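Local coordinates for protein hyaluronidase (Thermobaculum terrenum, PDB 5DIY) that probably acts as a hexosaminidase of glycoside hydrolase family 84, removing O-linked N-acetylglucosamine, at residues 295-307 with 357-369. Numbering follows the deposited sequence.
Sequences LLGEDNLSAMEKF and TYSRLSTQDSKFF
T357 packs its two branches against different residues of 295-307. Its methyl CG2, anti to the backbone N, comes close to the carbonyl of A303, with CG2 to O 3.1 Å. The same methyl touches F307 CB. OG1 lies beside the first carbons of K306, but its hydrogen bond goes to S353 O, one turn back in its own helix. At this end the backbones come close, with the CA atoms of A303 and T357 4.6 Å apart.

R360 lays CG against A303 CB at 3.5 Å. Its chain then bends at chi2 and chi3, which brings one face of the guanidinium over D299 O. L361 divides its methyls. CD1 meets F307 CB at 3.6 Å, while CD2 touches both A303 CB and M304 SD. The Q364 side chain meets that of N300 from the opposite direction, their amide planes 59° apart.

F368 receives L296 CD2 over one ring face, a CH-pi contact 3.8 Å from the centroid. M304 CE reaches CZ of the same ring at 3.9 Å. F369 meets M304 SD at its ring edge, a Met-aromatic contact with SD 5.3 Å from the centroid. Its other neighbour in 295-307 is L296 CD1.

The helical segments 301-307 and 357-362 cross at -121°, with a closest axis approach of 9.1 Å. Helix 373-398 covers F307 and L361. Side chains of helices 262-277 and 284-296 touch M304, and 262-277 also touches F368. The contact thus joins helices following the last strand of the TIM barrel, 251-256, to the helical region beyond, away from the sugar site.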
loop_
_atom_site.group_PDB
_atom_site.type_symbol
_atom_site.label_atom_id
_atom_site.label_comp_id
_atom_site.label_asym_id
_atom_site.label_seq_id
_atom_site.Cartn_x
_atom_site.Cartn_y
_atom_site.Cartn_z
ATOM N N LEU C 295 19.495 -2.927 -3.626
ATOM C CA LEU C 295 18.923 -1.655 -4.073
ATOM C C LEU C 295 19.551 -0.421 -3.417
ATOM O O LEU C 295 19.733 0.595 -4.082
ATOM C CB LEU C 295 17.406 -1.652 -3.850
ATOM C CG LEU C 295 16.636 -2.753 -4.596
ATOM C CD1 LEU C 295 15.249 -2.971 -4.004
ATOM C CD2 LEU C 295 16.536 -2.435 -6.087
ATOM N N LEU C 296 19.865 -0.509 -2.126
ATOM C CA LEU C 296 20.342 0.643 -1.344
ATOM C C LEU C 296 21.780 0.542 -0.817
ATOM O O LEU C 296 22.342 1.553 -0.425
ATOM C CB LEU C 296 19.397 0.893 -0.158
ATOM C CG LEU C 296 17.900 0.980 -0.456
ATOM C CD1 LEU C 296 17.119 1.205 0.831
ATOM C CD2 LEU C 296 17.598 2.084 -1.460
ATOM N N GLY C 297 22.359 -0.658 -0.794
ATOM C CA GLY C 297 23.741 -0.862 -0.343
ATOM C C GLY C 297 23.816 -1.512 1.029
ATOM O O GLY C 297 23.053 -1.161 1.922
ATOM N N GLU C 298 24.741 -2.464 1.176
ATOM C CA GLU C 298 25.058 -3.132 2.452
ATOM C C GLU C 298 25.181 -2.204 3.654
ATOM O O GLU C 298 24.682 -2.513 4.734
ATOM C CB GLU C 298 26.399 -3.859 2.337
ATOM C CG GLU C 298 26.345 -5.202 1.646
ATOM C CD GLU C 298 27.729 -5.730 1.335
ATOM O OE1 GLU C 298 28.645 -5.544 2.171
ATOM O OE2 GLU C 298 27.898 -6.329 0.252
ATOM N N ASP C 299 25.874 -1.083 3.457
ATOM C CA ASP C 299 26.176 -0.146 4.544
ATOM C C ASP C 299 24.956 0.587 5.107
ATOM O O ASP C 299 25.057 1.209 6.166
ATOM C CB ASP C 299 27.221 0.890 4.092
ATOM C CG ASP C 299 28.609 0.291 3.887
ATOM O OD1 ASP C 299 28.885 -0.826 4.380
ATOM O OD2 ASP C 299 29.439 0.960 3.232
ATOM N N ASN C 300 23.830 0.539 4.399
ATOM C CA ASN C 300 22.571 1.091 4.899
ATOM C C ASN C 300 21.645 0.051 5.525
ATOM O O ASN C 300 20.548 0.394 5.939
ATOM C CB ASN C 300 21.837 1.808 3.766
ATOM C CG ASN C 300 22.635 2.954 3.197
ATOM O OD1 ASN C 300 23.034 2.924 2.038
ATOM N ND2 ASN C 300 22.885 3.965 4.013
ATOM N N LEU C 301 22.092 -1.200 5.629
ATOM C CA LEU C 301 21.225 -2.293 6.062
ATOM C C LEU C 301 20.729 -2.141 7.506
ATOM O O LEU C 301 19.518 -2.155 7.739
ATOM C CB LEU C 301 21.926 -3.640 5.870
ATOM C CG LEU C 301 21.150 -4.917 6.211
ATOM C CD1 LEU C 301 19.780 -4.925 5.548
ATOM C CD2 LEU C 301 21.962 -6.142 5.811
ATOM N N SER C 302 21.646 -1.982 8.463
ATOM C CA SER C 302 21.253 -1.895 9.885
ATOM C C SER C 302 20.449 -0.623 10.167
ATOM O O SER C 302 19.515 -0.646 10.968
ATOM C CB SER C 302 22.464 -2.015 10.826
ATOM O OG SER C 302 23.359 -0.926 10.669
ATOM N N ALA C 303 20.792 0.470 9.491
ATOM C CA ALA C 303 19.996 1.698 9.554
ATOM C C ALA C 303 18.586 1.531 8.964
ATOM O O ALA C 303 17.611 2.077 9.497
ATOM C CB ALA C 303 20.715 2.827 8.853
ATOM N N MET C 304 18.478 0.789 7.865
ATOM C CA MET C 304 17.167 0.509 7.272
ATOM C C MET C 304 16.342 -0.394 8.183
ATOM O O MET C 304 15.172 -0.114 8.416
ATOM C CB MET C 304 17.294 -0.095 5.862
ATOM C CG MET C 304 17.618 0.933 4.778
ATOM S SD MET C 304 16.414 2.263 4.621
ATOM C CE MET C 304 14.956 1.348 4.121
ATOM N N GLU C 305 16.956 -1.454 8.705
ATOM C CA GLU C 305 16.316 -2.316 9.706
ATOM C C GLU C 305 15.685 -1.473 10.821
ATOM O O GLU C 305 14.503 -1.630 11.136
ATOM C CB GLU C 305 17.327 -3.303 10.308
ATOM C CG GLU C 305 17.717 -4.466 9.401
ATOM C CD GLU C 305 16.738 -5.637 9.433
ATOM O OE1 GLU C 305 15.601 -5.500 9.939
ATOM O OE2 GLU C 305 17.105 -6.724 8.941
ATOM N N LYS C 306 16.466 -0.552 11.379
ATOM C CA LYS C 306 15.996 0.291 12.483
ATOM C C LYS C 306 14.871 1.237 12.077
ATOM O O LYS C 306 13.895 1.381 12.799
ATOM C CB LYS C 306 17.150 1.115 13.074
ATOM C CG LYS C 306 16.821 1.742 14.415
ATOM C CD LYS C 306 16.813 0.670 15.498
ATOM C CE LYS C 306 16.030 1.091 16.708
ATOM N NZ LYS C 306 15.812 -0.075 17.606
ATOM N N PHE C 307 15.036 1.894 10.933
ATOM C CA PHE C 307 14.051 2.833 10.427
ATOM C C PHE C 307 12.736 2.112 10.087
ATOM O O PHE C 307 11.652 2.673 10.293
ATOM C CB PHE C 307 14.617 3.564 9.202
ATOM C CG PHE C 307 13.663 4.534 8.570
ATOM C CD1 PHE C 307 13.290 5.697 9.237
ATOM C CD2 PHE C 307 13.152 4.298 7.293
ATOM C CE1 PHE C 307 12.414 6.598 8.657
ATOM C CE2 PHE C 307 12.279 5.205 6.701
ATOM C CZ PHE C 307 11.906 6.352 7.384
ATOM N N THR C 357 20.651 6.228 12.932
ATOM C CA THR C 357 19.850 5.757 11.811
ATOM C C THR C 357 19.471 6.893 10.874
ATOM O O THR C 357 19.671 6.783 9.667
ATOM C CB THR C 357 18.575 5.053 12.311
ATOM O OG1 THR C 357 18.952 3.880 13.032
ATOM C CG2 THR C 357 17.655 4.664 11.154
ATOM N N TYR C 358 18.928 7.974 11.426
ATOM C CA TYR C 358 18.569 9.125 10.609
ATOM C C TYR C 358 19.789 9.677 9.885
ATOM O O TYR C 358 19.752 9.868 8.672
ATOM C CB TYR C 358 17.927 10.241 11.434
ATOM C CG TYR C 358 17.794 11.520 10.645
ATOM C CD1 TYR C 358 16.721 11.710 9.777
ATOM C CD2 TYR C 358 18.773 12.524 10.723
ATOM C CE1 TYR C 358 16.602 12.868 9.028
ATOM C CE2 TYR C 358 18.667 13.690 9.972
ATOM C CZ TYR C 358 17.579 13.856 9.130
ATOM O OH TYR C 358 17.455 15.000 8.396
ATOM N N SER C 359 20.852 9.945 10.640
ATOM C CA SER C 359 22.074 10.541 10.080
ATOM C C SER C 359 22.635 9.732 8.910
ATOM O O SER C 359 22.993 10.300 7.882
ATOM C CB SER C 359 23.134 10.726 11.176
ATOM O OG SER C 359 22.753 11.775 12.057
ATOM N N ARG C 360 22.693 8.414 9.084
ATOM C CA ARG C 360 23.123 7.474 8.041
ATOM C C ARG C 360 22.289 7.604 6.761
ATOM O O ARG C 360 22.834 7.820 5.672
ATOM C CB ARG C 360 23.045 6.041 8.591
ATOM C CG ARG C 360 23.258 4.908 7.590
ATOM C CD ARG C 360 24.665 4.845 7.039
ATOM N NE ARG C 360 25.652 4.498 8.066
ATOM C CZ ARG C 360 26.910 4.115 7.829
ATOM N NH1 ARG C 360 27.380 3.991 6.586
ATOM N NH2 ARG C 360 27.711 3.842 8.855
ATOM N N LEU C 361 20.972 7.485 6.907
ATOM C CA LEU C 361 20.060 7.484 5.754
ATOM C C LEU C 361 19.959 8.871 5.108
ATOM O O LEU C 361 19.828 8.967 3.886
ATOM C CB LEU C 361 18.666 6.963 6.142
ATOM C CG LEU C 361 18.603 5.559 6.768
ATOM C CD1 LEU C 361 17.185 5.257 7.237
ATOM C CD2 LEU C 361 19.112 4.467 5.836
ATOM N N SER C 362 20.034 9.926 5.924
ATOM C CA SER C 362 20.069 11.321 5.433
ATOM C C SER C 362 21.271 11.624 4.528
ATOM O O SER C 362 21.204 12.517 3.690
ATOM C CB SER C 362 20.086 12.317 6.604
ATOM O OG SER C 362 21.366 12.355 7.234
ATOM N N THR C 363 22.367 10.895 4.736
ATOM C CA THR C 363 23.587 11.020 3.932
ATOM C C THR C 363 23.444 10.487 2.486
ATOM O O THR C 363 24.193 10.901 1.600
ATOM C CB THR C 363 24.767 10.323 4.667
ATOM O OG1 THR C 363 24.950 10.936 5.953
ATOM C CG2 THR C 363 26.055 10.429 3.902
ATOM N N GLN C 364 22.486 9.588 2.251
ATOM C CA GLN C 364 22.301 8.953 0.938
ATOM C C GLN C 364 21.460 9.837 0.002
ATOM O O GLN C 364 20.428 10.369 0.410
ATOM C CB GLN C 364 21.642 7.582 1.108
ATOM C CG GLN C 364 22.381 6.615 2.024
ATOM C CD GLN C 364 23.777 6.286 1.536
ATOM O OE1 GLN C 364 23.950 5.644 0.502
ATOM N NE2 GLN C 364 24.784 6.724 2.283
ATOM N N ASP C 365 21.902 9.959 -1.251
ATOM C CA ASP C 365 21.375 10.951 -2.215
ATOM C C ASP C 365 20.409 10.423 -3.272
ATOM O O ASP C 365 19.784 11.216 -3.983
ATOM C CB ASP C 365 22.542 11.601 -2.948
ATOM C CG ASP C 365 23.436 12.358 -2.021
ATOM O OD1 ASP C 365 22.975 13.402 -1.517
ATOM O OD2 ASP C 365 24.584 11.915 -1.785
ATOM N N SER C 366 20.299 9.101 -3.373
ATOM C CA SER C 366 19.518 8.439 -4.416
ATOM C C SER C 366 18.037 8.817 -4.416
ATOM O O SER C 366 17.523 9.419 -3.468
ATOM C CB SER C 366 19.645 6.920 -4.261
ATOM O OG SER C 366 19.046 6.496 -3.051
ATOM N N LYS C 367 17.355 8.440 -5.490
ATOM C CA LYS C 367 15.930 8.713 -5.643
ATOM C C LYS C 367 15.060 8.087 -4.541
ATOM O O LYS C 367 14.085 8.696 -4.111
ATOM C CB LYS C 367 15.445 8.234 -7.009
ATOM C CG LYS C 367 14.000 8.597 -7.267
ATOM C CD LYS C 367 13.598 8.325 -8.698
ATOM C CE LYS C 367 12.244 8.942 -8.957
ATOM N NZ LYS C 367 11.542 8.216 -10.029
ATOM N N PHE C 368 15.397 6.871 -4.120
ATOM C CA PHE C 368 14.703 6.217 -3.002
ATOM C C PHE C 368 14.614 7.169 -1.801
ATOM O O PHE C 368 13.516 7.433 -1.285
ATOM C CB PHE C 368 15.411 4.906 -2.613
ATOM C CG PHE C 368 14.810 4.213 -1.413
ATOM C CD1 PHE C 368 15.245 4.519 -0.117
ATOM C CD2 PHE C 368 13.823 3.246 -1.573
ATOM C CE1 PHE C 368 14.693 3.887 0.990
ATOM C CE2 PHE C 368 13.269 2.605 -0.470
ATOM C CZ PHE C 368 13.701 2.927 0.815
ATOM N N PHE C 369 15.758 7.716 -1.387
ATOM C CA PHE C 369 15.797 8.611 -0.209
ATOM C C PHE C 369 15.180 9.986 -0.435
ATOM O O PHE C 369 14.729 10.611 0.527
ATOM C CB PHE C 369 17.210 8.698 0.373
ATOM C CG PHE C 369 17.691 7.389 0.914
ATOM C CD1 PHE C 369 17.125 6.857 2.071
ATOM C CD2 PHE C 369 18.647 6.644 0.240
ATOM C CE1 PHE C 369 17.530 5.625 2.563
ATOM C CE2 PHE C 369 19.063 5.414 0.731
ATOM C CZ PHE C 369 18.503 4.905 1.892
#